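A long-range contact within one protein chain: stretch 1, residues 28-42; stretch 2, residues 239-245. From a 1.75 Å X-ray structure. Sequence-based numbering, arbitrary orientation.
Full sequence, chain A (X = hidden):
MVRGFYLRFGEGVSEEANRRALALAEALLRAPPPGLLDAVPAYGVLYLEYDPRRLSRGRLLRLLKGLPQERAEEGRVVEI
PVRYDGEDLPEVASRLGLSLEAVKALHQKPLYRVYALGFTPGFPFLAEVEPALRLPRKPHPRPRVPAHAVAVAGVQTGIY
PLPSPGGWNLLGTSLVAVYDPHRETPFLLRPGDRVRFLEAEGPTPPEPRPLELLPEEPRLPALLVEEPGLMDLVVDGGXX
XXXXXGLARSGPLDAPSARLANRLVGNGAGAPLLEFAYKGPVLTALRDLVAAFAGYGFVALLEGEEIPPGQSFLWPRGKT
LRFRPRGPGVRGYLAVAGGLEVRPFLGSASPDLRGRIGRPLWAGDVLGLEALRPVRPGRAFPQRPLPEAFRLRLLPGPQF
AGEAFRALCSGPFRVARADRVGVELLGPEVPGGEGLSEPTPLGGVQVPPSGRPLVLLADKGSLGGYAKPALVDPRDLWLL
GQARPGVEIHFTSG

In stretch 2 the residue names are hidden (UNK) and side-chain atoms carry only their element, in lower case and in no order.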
# COMPACT_ATOMS: atom_id res chain seq x y z
N LEU A 28 -1.80 -1.69 21.69
CA LEU A 28 -2.03 -0.41 21.01
C LEU A 28 -3.24 -0.48 20.08
O LEU A 28 -4.05 0.44 20.07
CB LEU A 28 -0.81 0.02 20.20
CG LEU A 28 0.39 0.54 20.99
CD1 LEU A 28 1.62 0.64 20.09
CD2 LEU A 28 0.08 1.89 21.63
N LEU A 29 -3.35 -1.56 19.31
CA LEU A 29 -4.43 -1.69 18.32
C LEU A 29 -5.80 -1.88 18.99
O LEU A 29 -6.84 -1.52 18.43
CB LEU A 29 -4.12 -2.82 17.33
CG LEU A 29 -2.90 -2.55 16.43
CD1 LEU A 29 -2.37 -3.82 15.78
CD2 LEU A 29 -3.24 -1.50 15.36
N ARG A 30 -5.78 -2.43 20.20
CA ARG A 30 -6.97 -2.59 21.03
C ARG A 30 -7.53 -1.23 21.48
O ARG A 30 -8.75 -1.06 21.56
CB ARG A 30 -6.61 -3.44 22.25
CG ARG A 30 -7.75 -3.98 23.08
CD ARG A 30 -7.19 -4.88 24.18
NE ARG A 30 -6.51 -6.04 23.60
CZ ARG A 30 -5.34 -6.55 23.99
NH1 ARG A 30 -4.64 -6.02 24.99
NH2 ARG A 30 -4.86 -7.61 23.36
N ALA A 31 -6.64 -0.29 21.76
CA ALA A 31 -7.01 1.03 22.27
C ALA A 31 -6.04 2.08 21.74
O ALA A 31 -5.23 2.62 22.49
CB ALA A 31 -7.00 1.01 23.79
N PRO A 32 -6.13 2.39 20.43
CA PRO A 32 -5.14 3.26 19.80
C PRO A 32 -5.25 4.70 20.28
O PRO A 32 -6.35 5.27 20.24
CB PRO A 32 -5.47 3.16 18.31
CG PRO A 32 -6.89 2.74 18.25
CD PRO A 32 -7.11 1.87 19.46
N PRO A 33 -4.14 5.28 20.75
CA PRO A 33 -4.20 6.69 21.14
C PRO A 33 -4.39 7.59 19.93
O PRO A 33 -3.91 7.26 18.84
CB PRO A 33 -2.83 6.94 21.79
CG PRO A 33 -1.96 5.88 21.30
CD PRO A 33 -2.82 4.69 21.00
N PRO A 34 -5.11 8.72 20.11
CA PRO A 34 -5.24 9.70 19.04
C PRO A 34 -3.87 10.10 18.48
O PRO A 34 -2.97 10.44 19.24
CB PRO A 34 -5.91 10.88 19.73
CG PRO A 34 -6.67 10.28 20.85
CD PRO A 34 -5.90 9.08 21.30
N GLY A 35 -3.72 10.03 17.16
CA GLY A 35 -2.45 10.35 16.51
C GLY A 35 -1.63 9.14 16.09
O GLY A 35 -0.71 9.27 15.29
N LEU A 36 -1.94 7.96 16.63
CA LEU A 36 -1.30 6.72 16.18
C LEU A 36 -1.87 6.34 14.82
O LEU A 36 -3.09 6.19 14.69
CB LEU A 36 -1.51 5.58 17.17
CG LEU A 36 -0.78 4.29 16.79
CD1 LEU A 36 0.72 4.49 16.91
CD2 LEU A 36 -1.25 3.12 17.64
N LEU A 37 -0.99 6.18 13.84
CA LEU A 37 -1.38 5.87 12.47
C LEU A 37 -1.22 4.39 12.13
O LEU A 37 -1.99 3.86 11.34
CB LEU A 37 -0.57 6.73 11.49
CG LEU A 37 -0.63 8.24 11.72
CD1 LEU A 37 0.17 8.98 10.65
CD2 LEU A 37 -2.08 8.73 11.73
N ASP A 38 -0.22 3.74 12.72
CA ASP A 38 -0.04 2.30 12.52
C ASP A 38 0.87 1.72 13.60
O ASP A 38 1.69 2.43 14.18
CB ASP A 38 0.57 2.02 11.14
CG ASP A 38 -0.16 0.93 10.38
OD1 ASP A 38 -1.03 0.25 10.96
OD2 ASP A 38 0.14 0.74 9.18
N ALA A 39 0.69 0.43 13.85
CA ALA A 39 1.54 -0.34 14.74
C ALA A 39 1.72 -1.70 14.07
O ALA A 39 0.78 -2.50 14.01
CB ALA A 39 0.88 -0.50 16.10
N VAL A 40 2.91 -1.94 13.54
CA VAL A 40 3.15 -3.10 12.70
C VAL A 40 4.27 -3.98 13.27
O VAL A 40 5.43 -3.57 13.29
CB VAL A 40 3.52 -2.70 11.26
CG1 VAL A 40 3.55 -3.94 10.36
CG2 VAL A 40 2.53 -1.66 10.70
N PRO A 41 3.92 -5.19 13.73
CA PRO A 41 4.95 -6.10 14.19
C PRO A 41 5.38 -7.07 13.09
O PRO A 41 4.57 -7.50 12.28
CB PRO A 41 4.24 -6.84 15.32
CG PRO A 41 2.82 -6.96 14.82
CD PRO A 41 2.57 -5.73 13.97
N ALA A 42 6.67 -7.39 13.05
CA ALA A 42 7.19 -8.39 12.13
C ALA A 42 8.45 -8.97 12.75
O ALA A 42 9.40 -8.23 13.00
CB ALA A 42 7.52 -7.77 10.78
N UNK A 239 -6.27 4.64 4.74
CA UNK A 239 -6.65 3.56 5.64
C UNK A 239 -5.56 3.45 6.69
O UNK A 239 -4.39 3.26 6.36
n UNK A 239 -8.11 0.53 2.14
c UNK A 239 -7.28 1.10 5.78
c UNK A 239 -9.15 0.47 2.97
c UNK A 239 -7.77 -0.11 4.97
n UNK A 239 -9.02 0.17 4.26
n UNK A 239 -10.36 0.72 2.49
c UNK A 239 -6.80 2.24 4.89
N UNK A 240 -5.96 3.58 7.95
CA UNK A 240 -5.03 3.58 9.07
C UNK A 240 -5.18 2.33 9.93
O UNK A 240 -6.22 1.67 9.91
c UNK A 240 -4.46 8.39 7.65
c UNK A 240 -3.69 6.60 9.04
c UNK A 240 -6.00 6.74 8.45
c UNK A 240 -5.24 4.84 9.90
c UNK A 240 -5.74 7.89 7.72
c UNK A 240 -4.97 6.09 9.13
c UNK A 240 -3.43 7.75 8.31
N UNK A 241 -4.12 2.02 10.68
CA UNK A 241 -4.11 0.91 11.64
C UNK A 241 -4.36 -0.45 10.97
O UNK A 241 -4.88 -1.37 11.60
c UNK A 241 -6.05 2.76 14.48
c UNK A 241 -4.86 2.46 13.57
c UNK A 241 -5.10 1.16 12.78
c UNK A 241 -3.58 2.39 14.37
N UNK A 242 -3.97 -0.56 9.70
CA UNK A 242 -4.15 -1.81 8.94
C UNK A 242 -2.87 -2.46 8.45
O UNK A 242 -2.92 -3.51 7.82
N UNK A 243 -1.72 -1.85 8.74
CA UNK A 243 -0.44 -2.38 8.27
C UNK A 243 -0.12 -3.77 8.78
O UNK A 243 0.55 -4.55 8.10
N UNK A 244 -0.60 -4.09 9.98
CA UNK A 244 -0.38 -5.41 10.56
C UNK A 244 -1.10 -6.53 9.79
O UNK A 244 -0.84 -7.71 10.02
n UNK A 244 -3.00 -4.17 12.07
c UNK A 244 -3.17 -6.25 12.70
c UNK A 244 -2.28 -5.33 12.27
c UNK A 244 -0.80 -5.42 12.05
c UNK A 244 -4.27 -4.39 12.36
n UNK A 244 -4.40 -5.64 12.74
N UNK A 245 -2.00 -6.15 8.89
CA UNK A 245 -2.72 -7.09 8.03
C UNK A 245 -2.24 -7.04 6.59
O UNK A 245 -2.74 -7.80 5.75
c UNK A 245 -4.21 -6.78 8.06
c UNK A 245 -4.90 -8.22 9.99
c UNK A 245 -4.88 -6.81 9.44
c UNK A 245 -6.28 -6.21 9.33
O HOH W 1 -1.33 -1.90 12.02
O HOH W 2 -1.95 1.82 8.02
O HOH W 3 1.68 -8.27 11.27

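Position 239 carries seven side-chain atoms: three carbons in a row, a nitrogen, then a carbon bearing two more nitrogens. None touches stretch 1. That guanidinium pattern is arginine. The end of the Arg 239 side chain leads away from stretch 1, and its nitrogens are hydrogen-bonded elsewhere in the structure.

Position 240 has seven carbons, one leading into a six-membered ring, with no oxygen on the ring as tyrosine would need. A ring carbon approaches Leu 37 CD2 obliquely, and CB sits near Leu 37 O. This is phenylalanine. Phe 240 CD2 lies 3.8 Å from Leu 37 CD2, an apolar contact, and Phe 240 CB is 3.7 Å from Leu 37 O.

At position 241 there are four carbons, forked at the second; a fork at the first would have meant isoleucine. The CA-to-CB bond points away overall, yet the ends of the fork lie near Leu 29, Pro 32 and Leu 36. The residue is leucine. Leu 241 CD2 is 4.0 Å from Leu 29 CD2 and 4.1 Å from Leu 36 CD2, while Leu 241 CD1 is 3.9 Å from Pro 32 CG.

Position 242 has no side-chain atoms; its backbone N lies 3.3 Å from Asp 38 OD1, but the poor angle rules out a hydrogen bond. It is glycine.

Position 243 also lacks a side chain, and here the space is tight: an ideal CB would fall 2.3 Å from Asp 38 OD2 and 2.7 Å from Val 40 CG2, both clashes. It too is glycine.

Position 244 shows one carbon leading to a five-membered ring of three carbons and two nitrogens, with Leu 29 CD1 over one face. This imidazole is histidine. Leu 29 CD1 stands 3.8 Å from the centroid of the His 244 ring and 9° off its normal, a CH-pi contact.

Position 245 has four carbons forked at the second, pointing away and making no contact with stretch 1: again leucine.

The contact combines a single backbone hydrogen bond, a carboxylate anchor and apolar packing. Leu 241 N donates to Leu 37 O at 2.9 Å and 149°. Gly 243 N donates to Asp 38 OD1 at 3.1 Å and 152°, with a weak second bond to Asp 38 OD2 at 3.2 Å and 123°; the bare glycine lets the carboxylate come this close. Water 1 donates to Asp 38 OD1 and Ala 39 O, accepts from His 244 N and bonds to His 244 ND1. Leu 241 and His 244 add packing against Leu 29, and the two stretches together bury 515 Å².

Stretch 2 239-245: RFLGGHL
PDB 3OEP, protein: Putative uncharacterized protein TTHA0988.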